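PDB 3PME: type C neurotoxin from Clostridium botulinum, which probably binds gangliosides and membrane lipid through the receptor binding domain described here, bringing the C/D mosaic neurotoxin to the nerve cell surface. Local coordinates for residues A[356-361]-A[366-371]; A[307-312]-A[375-380]; A[229-234]-A[403-408]; A[245-250]-A[382-387]. One frame throughout, in Å; residues are numbered along the deposited sequence.

Contact 1: A[356-361]-A[366-371]; sequences SQIFSS and TMLLAD
Ile358 and Leu368 form the tight side of the hairpin made by strands 356-360 and 366-373. CG2 of Ile358 lies only 3.5 Å from CD1 of Leu368, closer than methyl groups usually approach, and the two branched chains slant past one another. Phe343 touches both. Behind them runs a nearly straight backbone bond, from Leu368 N to Ile358 O at 2.8 Å (172° at the hydrogen). Nearer the turn, Ser360 and Thr366 are an antiparallel hydrogen-bonded pair, with Thr366 N 2.9 Å from Ser360 O and a return bond from Ser360 N. Their hydroxyls meet through water instead: Ser360 OG and Thr366 OG1 each stand 2.8 Å from the same molecule.

The Phe359 side is less enclosed. Phe359 and Met367, a non-hydrogen-bonded pair, lie side by side. A chi1 of -178° sends the methionine chain out alongside CE1 of the ring, and Met367 SD comes 4.6 Å from the Phe359 ring centroid in an oblique Met-aromatic contact. Phe359 is partly exposed, although Tyr392 also meets its ring. The strand axes are 136° apart rather than fully antiparallel, and beyond Ile358 the backbones separate. A water enters the widening gap, accepting from Ile358 N at 2.9 Å and donating to Leu368 O at 2.7 Å; that carbonyl also receives Trp403 NE1.

In this trefoil-family hairpin, direct amide pairing thus gives way to a water bridge where the backbones part. The indole of Trp403 binds the buried carbonyl of Leu368, and the water probably shares in satisfying it.

Contact 2: A[307-312]-A[375-380]; sequences IRDTDT and PWRFSF
Arg377 reaches from a type I turn, Trp376 to Ser379, to Asp309 and Thr312, in the chain that follows strand 302-308. Its CB already points toward the opposing segment. CG passes 3.5 Å from Thr312 O, and CD lies 3.4 Å from that same carbonyl oxygen, so the aliphatic part of the chain runs alongside the group that the tip will bind. A bend at chi3 (-73°) brings the edge of the guanidinium to this oxygen. NE makes no close contact across the interface. NH1 does the main work: it donates to Thr312 O at 2.9 Å and to Asp309 OD2 at 3.0 Å, with both acceptors near the guanidinium plane.

NH2, on the other branch, adds a weak bond to the same carboxylate oxygen at 3.4 Å. The two charged groups are not coplanar; their planes are 57° apart, and NH1 meets OD2 from above the carboxylate plane. CB of Asp311 lies over one face of the guanidinium, 3.8 Å from NH1.

Thr312 turns its hydroxyl elsewhere, to Gln317 OE1, and its side chain touches Cys321 and Cys325 of the disulfide. The salt bridge thus joins two loops of the trefoil-family region. Asp309 is buried while Arg377 is exposed, and the arginine probably favours the ionised form of that carboxylate while also satisfying a backbone carbonyl.

Contact 3: A[229-234]-A[403-408]; sequences NPLKFD and WKFISR
Phe405, within strand 403-406, is where that strand meets Leu231. The approach is oblique and wholly apolar: Leu231 CD1 rests 3.5 Å from Phe405 CB and 3.9 Å from Phe405 CG, at the root of the ring. The second methyl, CD2, approaches more loosely over one face, 4.2 Å from Phe405 CD2. A chi1 of -161° carries the leucine CG away from the backbone N and toward the strand, and CD1 is the methyl that makes the close touch.

One residue on, Ile406 points its CB away, as alternation along a strand requires. Ser407 turns back, but its OG stops 4.3 Å from Asn229 ND2. These polar groups are engaged elsewhere: Ser407 OG with Asp225 OD2, and Asn229 through its amide nitrogen with Asp409 OD1 and through its oxygen with Trp140 NE1. Trp140 comes from the concanavalin-like N-terminal part, so this asparagine links the two halves of the receptor binding domain.

Segment 229-234 is part of the loop between helix 207-218 and strand 238-241, the strand that pairs antiparallel with 403-406. Ile275 of strand 273-277 touches both Leu231 and Phe405, while Met239 and Ile358 add further packing around the phenylalanine.

Contact 4: A[245-250]-A[382-387]; sequences IDRYIA and NAYTPV. With SO4 (sulfate ion), chain C.
Arg247 and Tyr384 make this contact by stacking. The guanidinium lies flat over the phenol ring, the planes 14° apart and the centres separated by 3.7 Å. The overlap is displaced: CZ of Arg247 sits above the ring but toward its rim, and NH2 comes within 3.2 Å of Tyr384 CE1. As whole side chains the two cross at about a right angle. The arginine runs extended from CG to NE, and a chi4 of -101° then turns its end flat onto the ring, an example of cation-pi pairing in which the charged group uses its face and leaves its edge for hydrogen bonds.

One such bond goes from Arg247 NH1 to the backbone oxygen of Leu258, whose residue also bonds the backbone of Tyr384. Leu258 belongs to strand 255-260, which forms a two-stranded antiparallel sheet with 247-252. In this trefoil-family region the stack therefore joins that pair to strand 383-389 of a larger sheet. Tyr244 meets Tyr384 edge-to-face. Within the second segment, Thr385 OG1 donates to Ala383 O at 2.9 Å, from well above the carbonyl plane.

The anionic contact involves a sulfate, probably from the crystallisation liquor. Tyr248 OH donates to sulfate O1 at 2.7 Å, with the oxygen at the ring edge and in its plane. CB of Ala250 packs 3.8 Å from the same oxygen. Lys270 NZ, Asn271 ND2 and Tyr299 OH complete the grip on the ion.

Contacts 1 and 3 are buried, whereas contact 4 lies at the surface and contact 2 is only partly covered. Their chemistry follows: backbone pairing and hydrocarbon packing in contact 1, purely apolar touch in contact 3, a salt bridge in contact 2 and a stacked cation in contact 4. Contacts 1 and 4 use neighbouring strands, 366-373 and 383-389, joined where Leu369 O lies 2.9 Å from Val387 N. Segment 375-380 of contact 2 lies in the loop between those strands, and its Pro375 packs on Thr385. Trp403 of contact 3 touches contact 1 and also Pro386 of contact 4. Contacts 2 and 3 are farthest apart, their centres about 28 Å distant.

Contact 1: A[356-361]-A[366-371]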
# COMPACT_ATOMS: atom_id res chain seq x y z
N SER A 356 5.05 -10.06 1.05
CA SER A 356 4.61 -11.40 0.71
C SER A 356 5.71 -12.43 1.00
O SER A 356 6.87 -12.07 1.21
CB SER A 356 4.17 -11.48 -0.76
OG SER A 356 5.16 -10.93 -1.61
N GLN A 357 5.31 -13.69 1.05
CA GLN A 357 6.27 -14.80 1.12
C GLN A 357 6.28 -15.57 -0.19
O GLN A 357 5.28 -15.63 -0.91
CB GLN A 357 5.96 -15.70 2.31
CG GLN A 357 6.20 -14.98 3.64
CD GLN A 357 5.65 -15.71 4.85
OE1 GLN A 357 4.53 -16.23 4.83
NE2 GLN A 357 6.43 -15.73 5.92
N ILE A 358 7.42 -16.17 -0.51
CA ILE A 358 7.61 -16.82 -1.80
C ILE A 358 8.10 -18.23 -1.53
O ILE A 358 9.03 -18.42 -0.73
CB ILE A 358 8.62 -16.06 -2.66
CG1 ILE A 358 8.13 -14.64 -2.94
CG2 ILE A 358 8.85 -16.80 -3.98
CD1 ILE A 358 9.22 -13.71 -3.41
N PHE A 359 7.46 -19.20 -2.16
CA PHE A 359 7.72 -20.61 -1.90
C PHE A 359 8.02 -21.34 -3.18
O PHE A 359 7.66 -20.89 -4.26
CB PHE A 359 6.49 -21.25 -1.25
CG PHE A 359 6.08 -20.60 0.03
CD1 PHE A 359 6.64 -20.99 1.24
CD2 PHE A 359 5.15 -19.57 0.03
CE1 PHE A 359 6.27 -20.38 2.43
CE2 PHE A 359 4.79 -18.95 1.22
CZ PHE A 359 5.35 -19.36 2.42
N SER A 360 8.69 -22.48 -3.04
CA SER A 360 8.86 -23.40 -4.15
C SER A 360 8.52 -24.80 -3.68
O SER A 360 8.81 -25.17 -2.54
CB SER A 360 10.31 -23.36 -4.65
OG SER A 360 10.57 -24.47 -5.50
N SER A 361 7.91 -25.59 -4.56
CA SER A 361 7.65 -26.99 -4.23
C SER A 361 8.36 -27.91 -5.20
O SER A 361 7.97 -29.07 -5.37
CB SER A 361 6.15 -27.26 -4.18
OG SER A 361 5.51 -26.79 -5.35
N THR A 366 10.38 -25.37 -0.15
CA THR A 366 11.25 -24.33 0.36
C THR A 366 10.54 -22.99 0.43
O THR A 366 9.48 -22.79 -0.17
CB THR A 366 12.50 -24.14 -0.51
OG1 THR A 366 12.10 -23.80 -1.84
CG2 THR A 366 13.36 -25.41 -0.55
N MET A 367 11.16 -22.07 1.17
CA MET A 367 10.67 -20.70 1.27
C MET A 367 11.85 -19.80 1.02
O MET A 367 12.96 -20.08 1.48
CB MET A 367 10.11 -20.42 2.67
CG MET A 367 9.54 -19.01 2.79
SD MET A 367 8.76 -18.62 4.37
CE MET A 367 10.15 -18.80 5.45
N LEU A 368 11.65 -18.70 0.31
CA LEU A 368 12.74 -17.77 0.09
C LEU A 368 12.97 -16.88 1.31
O LEU A 368 12.01 -16.35 1.90
CB LEU A 368 12.50 -16.90 -1.14
CG LEU A 368 12.28 -17.62 -2.46
CD1 LEU A 368 12.32 -16.61 -3.61
CD2 LEU A 368 13.34 -18.68 -2.65
N LEU A 369 14.23 -16.72 1.68
CA LEU A 369 14.58 -15.70 2.67
C LEU A 369 15.91 -15.05 2.32
O LEU A 369 16.58 -15.46 1.37
CB LEU A 369 14.57 -16.28 4.09
CG LEU A 369 15.45 -17.49 4.39
CD1 LEU A 369 16.91 -17.10 4.55
CD2 LEU A 369 14.97 -18.17 5.67
N ALA A 370 16.27 -14.01 3.06
CA ALA A 370 17.56 -13.36 2.84
C ALA A 370 18.33 -13.30 4.15
O ALA A 370 17.77 -12.99 5.20
CB ALA A 370 17.39 -11.97 2.26
N ASP A 371 19.63 -13.57 4.09
CA ASP A 371 20.48 -13.53 5.27
C ASP A 371 21.92 -13.51 4.79
O ASP A 371 22.18 -13.64 3.58
CB ASP A 371 20.22 -14.78 6.15
CG ASP A 371 20.74 -14.63 7.60
OD1 ASP A 371 21.36 -13.61 7.97
OD2 ASP A 371 20.52 -15.59 8.37
O HOH W 1 9.33 -15.88 1.61
O HOH W 2 12.13 -25.96 -3.68

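Contact 2: A[307-312]-A[375-380]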
# COMPACT_ATOMS: atom_id res chain seq x y z
N ILE A 307 16.19 -19.23 -11.16
CA ILE A 307 15.93 -20.60 -10.77
C ILE A 307 16.58 -20.90 -9.43
O ILE A 307 17.51 -20.22 -9.03
CB ILE A 307 16.45 -21.61 -11.81
CG1 ILE A 307 17.97 -21.49 -11.98
CG2 ILE A 307 15.73 -21.40 -13.14
CD1 ILE A 307 18.62 -22.68 -12.71
N ARG A 308 16.06 -21.91 -8.76
CA ARG A 308 16.70 -22.47 -7.57
C ARG A 308 17.87 -23.35 -8.00
O ARG A 308 17.77 -24.07 -9.00
CB ARG A 308 15.69 -23.32 -6.80
CG ARG A 308 15.96 -23.45 -5.33
CD ARG A 308 15.30 -24.71 -4.78
NE ARG A 308 16.13 -25.86 -5.10
CZ ARG A 308 15.83 -27.12 -4.84
NH1 ARG A 308 16.68 -28.07 -5.18
NH2 ARG A 308 14.68 -27.44 -4.24
N ASP A 309 18.98 -23.30 -7.27
CA ASP A 309 20.07 -24.24 -7.50
C ASP A 309 19.60 -25.63 -7.06
O ASP A 309 18.80 -25.76 -6.13
CB ASP A 309 21.30 -23.80 -6.69
CG ASP A 309 22.60 -24.34 -7.25
OD1 ASP A 309 22.55 -25.20 -8.16
OD2 ASP A 309 23.66 -23.91 -6.77
N THR A 310 20.08 -26.66 -7.74
CA THR A 310 19.71 -28.04 -7.43
C THR A 310 20.46 -28.56 -6.20
O THR A 310 19.94 -29.37 -5.43
CB THR A 310 20.00 -28.97 -8.63
OG1 THR A 310 21.39 -28.89 -8.94
CG2 THR A 310 19.21 -28.52 -9.84
N ASP A 311 21.70 -28.10 -6.01
CA ASP A 311 22.47 -28.48 -4.83
C ASP A 311 22.59 -27.32 -3.84
O ASP A 311 22.46 -26.15 -4.21
CB ASP A 311 23.85 -29.00 -5.23
CG ASP A 311 23.79 -30.41 -5.81
OD1 ASP A 311 22.71 -31.03 -5.76
OD2 ASP A 311 24.83 -30.89 -6.31
N THR A 312 22.84 -27.66 -2.57
CA THR A 312 22.93 -26.64 -1.52
C THR A 312 24.22 -25.83 -1.63
O THR A 312 25.11 -26.15 -2.41
CB THR A 312 22.89 -27.25 -0.10
OG1 THR A 312 24.04 -28.10 0.08
CG2 THR A 312 21.62 -28.05 0.11
N PRO A 375 27.47 -18.29 0.19
CA PRO A 375 26.61 -18.93 -0.82
C PRO A 375 27.34 -19.65 -1.95
O PRO A 375 26.68 -20.38 -2.69
CB PRO A 375 25.81 -17.74 -1.37
CG PRO A 375 26.79 -16.59 -1.27
CD PRO A 375 27.54 -16.83 0.03
N TRP A 376 28.65 -19.44 -2.10
CA TRP A 376 29.41 -20.12 -3.14
C TRP A 376 30.07 -21.37 -2.58
O TRP A 376 30.81 -21.29 -1.60
CB TRP A 376 30.48 -19.21 -3.74
CG TRP A 376 29.95 -17.96 -4.36
CD1 TRP A 376 29.43 -17.82 -5.62
CD2 TRP A 376 29.88 -16.66 -3.76
NE1 TRP A 376 29.05 -16.53 -5.84
CE2 TRP A 376 29.31 -15.79 -4.71
CE3 TRP A 376 30.25 -16.15 -2.51
CZ2 TRP A 376 29.10 -14.44 -4.45
CZ3 TRP A 376 30.04 -14.82 -2.26
CH2 TRP A 376 29.47 -13.97 -3.22
N ARG A 377 29.81 -22.51 -3.20
CA ARG A 377 30.31 -23.78 -2.69
C ARG A 377 31.84 -23.79 -2.60
O ARG A 377 32.41 -24.41 -1.71
CB ARG A 377 29.82 -24.95 -3.55
CG ARG A 377 28.40 -25.38 -3.26
CD ARG A 377 28.00 -26.62 -4.07
NE ARG A 377 27.80 -26.28 -5.48
CZ ARG A 377 26.67 -25.80 -5.98
NH1 ARG A 377 25.60 -25.63 -5.20
NH2 ARG A 377 26.59 -25.51 -7.27
N PHE A 378 32.49 -23.10 -3.52
CA PHE A 378 33.95 -23.12 -3.58
C PHE A 378 34.61 -22.14 -2.60
O PHE A 378 35.83 -22.02 -2.59
CB PHE A 378 34.41 -22.79 -5.00
CG PHE A 378 33.94 -21.46 -5.49
CD1 PHE A 378 34.64 -20.30 -5.19
CD2 PHE A 378 32.78 -21.35 -6.25
CE1 PHE A 378 34.21 -19.07 -5.64
CE2 PHE A 378 32.34 -20.12 -6.70
CZ PHE A 378 33.05 -18.98 -6.39
N SER A 379 33.81 -21.44 -1.80
CA SER A 379 34.32 -20.29 -1.04
C SER A 379 33.73 -20.12 0.35
O SER A 379 32.60 -20.53 0.61
CB SER A 379 34.06 -19.01 -1.85
OG SER A 379 34.34 -17.86 -1.09
N PHE A 380 34.49 -19.48 1.24
CA PHE A 380 33.99 -19.09 2.56
C PHE A 380 33.68 -17.60 2.61
O PHE A 380 33.53 -17.04 3.69
CB PHE A 380 34.99 -19.47 3.66
CG PHE A 380 34.77 -20.84 4.25
CD1 PHE A 380 34.57 -21.94 3.42
CD2 PHE A 380 34.79 -21.03 5.62
CE1 PHE A 380 34.38 -23.20 3.97
CE2 PHE A 380 34.60 -22.29 6.17
CZ PHE A 380 34.40 -23.38 5.34

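Contact 3: A[229-234]-A[403-408]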
# COMPACT_ATOMS: atom_id res chain seq x y z
N ASN A 229 -0.36 -0.82 -3.84
CA ASN A 229 -1.08 -1.01 -5.10
C ASN A 229 -1.13 -2.51 -5.41
O ASN A 229 -0.28 -3.27 -4.95
CB ASN A 229 -0.34 -0.35 -6.27
CG ASN A 229 -0.00 1.10 -6.03
OD1 ASN A 229 -0.83 1.88 -5.56
ND2 ASN A 229 1.22 1.49 -6.39
N PRO A 230 -2.09 -2.94 -6.25
CA PRO A 230 -2.04 -4.34 -6.70
C PRO A 230 -0.75 -4.65 -7.44
O PRO A 230 -0.31 -3.85 -8.29
CB PRO A 230 -3.24 -4.43 -7.65
CG PRO A 230 -4.20 -3.39 -7.09
CD PRO A 230 -3.30 -2.25 -6.71
N LEU A 231 -0.16 -5.79 -7.11
CA LEU A 231 1.02 -6.30 -7.82
C LEU A 231 0.53 -6.85 -9.15
O LEU A 231 -0.55 -7.44 -9.22
CB LEU A 231 1.69 -7.39 -6.98
CG LEU A 231 3.14 -7.70 -7.34
CD1 LEU A 231 4.06 -6.59 -6.82
CD2 LEU A 231 3.54 -9.04 -6.76
N LYS A 232 1.31 -6.64 -10.21
CA LYS A 232 0.89 -7.05 -11.55
C LYS A 232 1.98 -7.83 -12.25
O LYS A 232 3.17 -7.57 -12.08
CB LYS A 232 0.55 -5.83 -12.40
CG LYS A 232 -0.64 -5.01 -11.90
CD LYS A 232 -0.77 -3.69 -12.65
CE LYS A 232 0.38 -2.74 -12.31
NZ LYS A 232 0.20 -1.38 -12.92
N PHE A 233 1.56 -8.76 -13.09
CA PHE A 233 2.49 -9.41 -14.00
C PHE A 233 3.12 -8.39 -14.95
O PHE A 233 2.52 -7.36 -15.25
CB PHE A 233 1.78 -10.52 -14.76
CG PHE A 233 1.37 -11.66 -13.89
CD1 PHE A 233 2.32 -12.51 -13.34
CD2 PHE A 233 0.04 -11.88 -13.59
CE1 PHE A 233 1.95 -13.57 -12.53
CE2 PHE A 233 -0.35 -12.93 -12.77
CZ PHE A 233 0.60 -13.77 -12.23
N ASP A 234 4.35 -8.67 -15.40
CA ASP A 234 5.07 -7.80 -16.36
C ASP A 234 5.66 -6.48 -15.86
O ASP A 234 6.66 -6.00 -16.40
CB ASP A 234 4.22 -7.53 -17.60
CG ASP A 234 3.92 -8.78 -18.35
OD1 ASP A 234 4.72 -9.12 -19.26
OD2 ASP A 234 2.90 -9.42 -18.04
N TRP A 403 9.08 -10.32 1.57
CA TRP A 403 9.55 -9.66 0.35
C TRP A 403 8.62 -8.54 -0.08
O TRP A 403 7.40 -8.63 0.07
CB TRP A 403 9.68 -10.68 -0.79
CG TRP A 403 10.62 -11.78 -0.43
CD1 TRP A 403 10.31 -12.93 0.22
CD2 TRP A 403 12.04 -11.79 -0.61
NE1 TRP A 403 11.44 -13.68 0.43
CE2 TRP A 403 12.52 -13.00 -0.08
CE3 TRP A 403 12.94 -10.90 -1.20
CZ2 TRP A 403 13.86 -13.34 -0.10
CZ3 TRP A 403 14.29 -11.25 -1.23
CH2 TRP A 403 14.73 -12.45 -0.68
N LYS A 404 9.21 -7.48 -0.63
CA LYS A 404 8.43 -6.36 -1.15
C LYS A 404 8.89 -6.06 -2.57
O LYS A 404 10.00 -6.45 -2.97
CB LYS A 404 8.56 -5.12 -0.27
CG LYS A 404 7.99 -5.28 1.13
CD LYS A 404 8.11 -3.95 1.87
CE LYS A 404 7.32 -3.96 3.16
NZ LYS A 404 7.28 -2.60 3.77
N PHE A 405 8.02 -5.39 -3.31
CA PHE A 405 8.25 -5.14 -4.73
C PHE A 405 8.02 -3.66 -5.01
O PHE A 405 6.88 -3.17 -4.95
CB PHE A 405 7.32 -6.02 -5.56
CG PHE A 405 7.59 -7.49 -5.40
CD1 PHE A 405 8.52 -8.12 -6.20
CD2 PHE A 405 6.93 -8.23 -4.42
CE1 PHE A 405 8.80 -9.47 -6.04
CE2 PHE A 405 7.21 -9.58 -4.26
CZ PHE A 405 8.13 -10.20 -5.07
N ILE A 406 9.10 -2.94 -5.31
CA ILE A 406 8.97 -1.50 -5.46
C ILE A 406 8.78 -1.13 -6.91
O ILE A 406 9.69 -1.28 -7.72
CB ILE A 406 10.19 -0.75 -4.91
CG1 ILE A 406 10.46 -1.15 -3.46
CG2 ILE A 406 9.97 0.75 -5.03
CD1 ILE A 406 11.74 -0.53 -2.91
N SER A 407 7.59 -0.65 -7.25
CA SER A 407 7.32 -0.14 -8.59
C SER A 407 7.71 1.34 -8.68
O SER A 407 7.73 2.06 -7.67
CB SER A 407 5.83 -0.28 -8.89
OG SER A 407 5.08 0.36 -7.85
N ARG A 408 8.02 1.79 -9.89
CA ARG A 408 8.18 3.22 -10.12
C ARG A 408 6.78 3.82 -10.16
O ARG A 408 6.01 3.61 -11.09
CB ARG A 408 8.95 3.48 -11.42
CG ARG A 408 10.37 2.94 -11.32
CD ARG A 408 11.23 3.43 -12.47
NE ARG A 408 11.58 4.83 -12.32
CZ ARG A 408 12.81 5.27 -12.05
NH1 ARG A 408 13.81 4.41 -11.91
NH2 ARG A 408 13.03 6.57 -11.93

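Contact 4: A[245-250]-A[382-387]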
# COMPACT_ATOMS: atom_id res chain seq x y z
N ILE A 245 16.37 -2.96 2.39
CA ILE A 245 15.72 -2.07 1.42
C ILE A 245 16.71 -1.29 0.56
O ILE A 245 16.36 -0.75 -0.49
CB ILE A 245 14.76 -1.08 2.12
CG1 ILE A 245 13.87 -0.35 1.10
CG2 ILE A 245 15.55 -0.09 2.96
CD1 ILE A 245 12.74 0.44 1.72
N ASP A 246 17.97 -1.25 1.01
CA ASP A 246 19.01 -0.51 0.30
C ASP A 246 19.90 -1.41 -0.56
O ASP A 246 20.96 -0.97 -1.00
CB ASP A 246 19.89 0.26 1.29
CG ASP A 246 20.56 -0.65 2.31
OD1 ASP A 246 20.11 -1.80 2.50
OD2 ASP A 246 21.53 -0.20 2.96
N ARG A 247 19.47 -2.64 -0.79
CA ARG A 247 20.25 -3.56 -1.61
C ARG A 247 19.46 -3.95 -2.84
O ARG A 247 18.23 -3.99 -2.81
CB ARG A 247 20.65 -4.81 -0.83
CG ARG A 247 21.52 -4.48 0.37
CD ARG A 247 22.16 -5.69 1.02
NE ARG A 247 23.14 -5.17 1.97
CZ ARG A 247 24.45 -5.11 1.76
NH1 ARG A 247 25.01 -5.62 0.67
NH2 ARG A 247 25.22 -4.57 2.70
N TYR A 248 20.20 -4.24 -3.92
CA TYR A 248 19.61 -4.71 -5.17
C TYR A 248 20.14 -6.10 -5.47
O TYR A 248 21.15 -6.52 -4.91
CB TYR A 248 19.92 -3.75 -6.33
CG TYR A 248 21.37 -3.64 -6.75
CD1 TYR A 248 22.23 -2.71 -6.16
CD2 TYR A 248 21.87 -4.43 -7.78
CE1 TYR A 248 23.54 -2.59 -6.57
CE2 TYR A 248 23.18 -4.32 -8.20
CZ TYR A 248 24.01 -3.39 -7.59
OH TYR A 248 25.33 -3.27 -7.99
N ILE A 249 19.44 -6.81 -6.35
CA ILE A 249 19.82 -8.18 -6.72
C ILE A 249 20.83 -8.14 -7.87
O ILE A 249 20.58 -7.51 -8.90
CB ILE A 249 18.58 -8.99 -7.14
CG1 ILE A 249 17.56 -8.98 -6.00
CG2 ILE A 249 18.98 -10.42 -7.52
CD1 ILE A 249 16.23 -9.61 -6.35
N ALA A 250 21.96 -8.81 -7.67
CA ALA A 250 23.00 -8.86 -8.70
C ALA A 250 23.56 -10.26 -8.88
O ALA A 250 23.75 -10.99 -7.92
CB ALA A 250 24.13 -7.91 -8.35
N ASN A 382 31.50 -14.39 2.67
CA ASN A 382 30.15 -14.07 3.10
C ASN A 382 29.50 -13.11 2.14
O ASN A 382 30.17 -12.26 1.55
CB ASN A 382 30.18 -13.44 4.50
CG ASN A 382 30.81 -14.36 5.53
OD1 ASN A 382 30.27 -15.42 5.85
ND2 ASN A 382 31.97 -13.95 6.05
N ALA A 383 28.18 -13.22 1.99
CA ALA A 383 27.41 -12.31 1.16
C ALA A 383 25.98 -12.24 1.68
O ALA A 383 25.48 -13.22 2.22
CB ALA A 383 27.41 -12.80 -0.30
N TYR A 384 25.34 -11.10 1.51
CA TYR A 384 23.90 -11.03 1.73
C TYR A 384 23.27 -11.76 0.55
O TYR A 384 23.54 -11.42 -0.60
CB TYR A 384 23.42 -9.58 1.76
CG TYR A 384 23.90 -8.77 2.94
CD1 TYR A 384 25.18 -8.22 2.97
CD2 TYR A 384 23.05 -8.52 4.02
CE1 TYR A 384 25.60 -7.45 4.06
CE2 TYR A 384 23.46 -7.76 5.10
CZ TYR A 384 24.74 -7.23 5.11
OH TYR A 384 25.16 -6.47 6.18
N THR A 385 22.47 -12.78 0.84
CA THR A 385 22.07 -13.73 -0.20
C THR A 385 20.59 -14.07 -0.10
O THR A 385 20.10 -14.38 0.99
CB THR A 385 22.87 -15.05 -0.06
OG1 THR A 385 24.27 -14.77 0.07
CG2 THR A 385 22.63 -15.97 -1.27
N PRO A 386 19.87 -14.00 -1.23
CA PRO A 386 18.52 -14.58 -1.27
C PRO A 386 18.67 -16.08 -1.50
O PRO A 386 19.40 -16.50 -2.41
CB PRO A 386 17.90 -13.91 -2.50
CG PRO A 386 19.08 -13.72 -3.45
CD PRO A 386 20.30 -13.49 -2.55
N VAL A 387 18.02 -16.88 -0.65
CA VAL A 387 18.15 -18.33 -0.71
C VAL A 387 16.79 -18.99 -0.56
O VAL A 387 15.87 -18.39 -0.02
CB VAL A 387 19.09 -18.89 0.42
CG1 VAL A 387 20.54 -18.48 0.16
CG2 VAL A 387 18.62 -18.43 1.80
S SO4 C . 25.69 -5.38 -11.26
O1 SO4 C . 26.04 -5.00 -9.89
O2 SO4 C . 24.25 -5.55 -11.40
O3 SO4 C . 26.13 -4.33 -12.17
O4 SO4 C . 26.34 -6.64 -11.60